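Local coordinates for protein phytanoyl-CoA dioxygenase (Streptomyces malaysiense, PDB 6ZYL) that catalyses the beta-hydroxylation of thioholgamide as a non-heme monooxygenase, probably using iron and 2-oxoglutarate, at residues A94-V99 with L251-T256. Numbering follows the deposited sequence.
Sequences AILDAV and LLVRGT
The guanidinium group of R254 has L96 over one face and D97 at its edge. L96 CB stands 3.4 Å above the plane, near the NH2 corner, and L96 CD1 reaches R254 NE at 3.8 Å. At the edge, R254 NH2 gives D97 OD1 a nearly straight hydrogen bond of 2.8 Å (170°), which is also a salt bridge. The oxygen lies close to the guanidinium plane, but the carboxylate is turned 54° from it and takes the bond from above its own plane. A water follows alongside, accepting from R254 NH1 at 3.3 Å and giving a weak bond back to D97 OD1. The R254 chain swings round at chi2 (-80°) and is extended at chi3; a roughly perpendicular chi4 then turns a guanidinium face to L96 and the NH2 edge to D97. Deeper in, L96 CD2 packs on V253 CG2 at 3.9 Å, and Y236 of strand 229-237 also touches L96. The apolar contact thus lies on the sheet side, with the ion pair toward the surface. V253 and R254 both face L107 on the neighbouring strand, a classic beta bulge, which lets consecutive side chains both point toward helix 93-103 where it packs on the main sheet of the double-stranded beta-helix (jelly-roll) core of PhyH dioxygenases.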
loop_
_atom_site.group_PDB
_atom_site.type_symbol
_atom_site.label_atom_id
_atom_site.label_comp_id
_atom_site.label_asym_id
_atom_site.label_seq_id
_atom_site.Cartn_x
_atom_site.Cartn_y
_atom_site.Cartn_z
ATOM N N ALA A 94 -16.032 -3.619 -0.747
ATOM C CA ALA A 94 -15.815 -3.084 -2.087
ATOM C C ALA A 94 -14.373 -3.297 -2.532
ATOM O O ALA A 94 -14.114 -3.650 -3.689
ATOM C CB ALA A 94 -16.176 -1.600 -2.130
ATOM N N ILE A 95 -13.419 -3.090 -1.622
ATOM C CA ILE A 95 -12.016 -3.298 -1.966
ATOM C C ILE A 95 -11.738 -4.783 -2.166
ATOM O O ILE A 95 -11.103 -5.187 -3.147
ATOM C CB ILE A 95 -11.102 -2.685 -0.889
ATOM C CG1 ILE A 95 -11.297 -1.166 -0.844
ATOM C CG2 ILE A 95 -9.650 -3.031 -1.169
ATOM C CD1 ILE A 95 -10.558 -0.465 0.281
ATOM N N LEU A 96 -12.220 -5.621 -1.245
ATOM C CA LEU A 96 -11.984 -7.056 -1.369
ATOM C C LEU A 96 -12.611 -7.613 -2.644
ATOM O O LEU A 96 -12.017 -8.467 -3.313
ATOM C CB LEU A 96 -12.529 -7.787 -0.143
ATOM C CG LEU A 96 -11.843 -7.484 1.190
ATOM C CD1 LEU A 96 -12.406 -8.387 2.288
ATOM C CD2 LEU A 96 -10.335 -7.638 1.094
ATOM N N ASP A 97 -13.811 -7.144 -2.998
ATOM C CA ASP A 97 -14.441 -7.603 -4.233
ATOM C C ASP A 97 -13.634 -7.174 -5.451
ATOM O O ASP A 97 -13.439 -7.960 -6.387
ATOM C CB ASP A 97 -15.870 -7.066 -4.332
ATOM C CG ASP A 97 -16.823 -7.758 -3.379
ATOM O OD1 ASP A 97 -16.463 -8.825 -2.836
ATOM O OD2 ASP A 97 -17.937 -7.233 -3.174
ATOM N N ALA A 98 -13.162 -5.926 -5.459
ATOM C CA ALA A 98 -12.353 -5.453 -6.577
ATOM C C ALA A 98 -11.060 -6.246 -6.695
ATOM O O ALA A 98 -10.665 -6.643 -7.796
ATOM C CB ALA A 98 -12.049 -3.965 -6.414
ATOM N N VAL A 99 -10.388 -6.492 -5.568
ATOM C CA VAL A 99 -9.128 -7.228 -5.605
ATOM C C VAL A 99 -9.367 -8.672 -6.024
ATOM O O VAL A 99 -8.583 -9.248 -6.789
ATOM C CB VAL A 99 -8.425 -7.141 -4.238
ATOM C CG1 VAL A 99 -7.201 -8.043 -4.212
ATOM C CG2 VAL A 99 -8.047 -5.697 -3.927
ATOM N N LEU A 251 -2.158 -11.266 6.808
ATOM C CA LEU A 251 -3.491 -11.372 7.389
ATOM C C LEU A 251 -4.453 -11.953 6.361
ATOM O O LEU A 251 -4.667 -11.361 5.298
ATOM C CB LEU A 251 -3.991 -10.011 7.872
ATOM C CG LEU A 251 -5.380 -10.011 8.510
ATOM C CD1 LEU A 251 -5.384 -10.840 9.788
ATOM C CD2 LEU A 251 -5.851 -8.590 8.786
ATOM N N LEU A 252 -5.036 -13.102 6.689
ATOM C CA LEU A 252 -6.020 -13.727 5.818
ATOM C C LEU A 252 -7.307 -12.913 5.818
ATOM O O LEU A 252 -7.865 -12.615 6.878
ATOM C CB LEU A 252 -6.293 -15.153 6.288
ATOM C CG LEU A 252 -7.328 -15.988 5.541
ATOM C CD1 LEU A 252 -6.844 -16.311 4.147
ATOM C CD2 LEU A 252 -7.614 -17.263 6.332
ATOM N N VAL A 253 -7.774 -12.548 4.625
ATOM C CA VAL A 253 -9.005 -11.779 4.494
ATOM C C VAL A 253 -10.032 -12.444 3.588
ATOM O O VAL A 253 -11.233 -12.165 3.738
ATOM C CB VAL A 253 -8.714 -10.344 4.006
ATOM C CG1 VAL A 253 -7.852 -9.601 5.023
ATOM C CG2 VAL A 253 -8.040 -10.356 2.640
ATOM N N ARG A 254 -9.625 -13.300 2.655
ATOM C CA ARG A 254 -10.550 -14.093 1.854
ATOM C C ARG A 254 -9.968 -15.486 1.673
ATOM O O ARG A 254 -8.773 -15.635 1.404
ATOM C CB ARG A 254 -10.812 -13.456 0.483
ATOM C CG ARG A 254 -11.702 -12.224 0.523
ATOM C CD ARG A 254 -13.177 -12.595 0.623
ATOM N NE ARG A 254 -14.038 -11.414 0.601
ATOM C CZ ARG A 254 -14.508 -10.848 -0.506
ATOM N NH1 ARG A 254 -14.210 -11.354 -1.694
ATOM N NH2 ARG A 254 -15.282 -9.776 -0.424
ATOM N N GLY A 255 -10.813 -16.499 1.817
ATOM C CA GLY A 255 -10.363 -17.871 1.716
ATOM C C GLY A 255 -9.894 -18.425 3.045
ATOM O O GLY A 255 -10.080 -17.833 4.114
ATOM N N THR A 256 -9.265 -19.598 2.965
ATOM C CA THR A 256 -8.755 -20.291 4.140
ATOM C C THR A 256 -7.273 -20.626 4.043
ATOM O O THR A 256 -6.729 -21.235 4.970
ATOM C CB THR A 256 -9.537 -21.592 4.377
ATOM O OG1 THR A 256 -9.277 -22.510 3.306
ATOM C CG2 THR A 256 -11.029 -21.322 4.455
HETATM O O HOH W 1 -15.641 -11.478 -4.652
#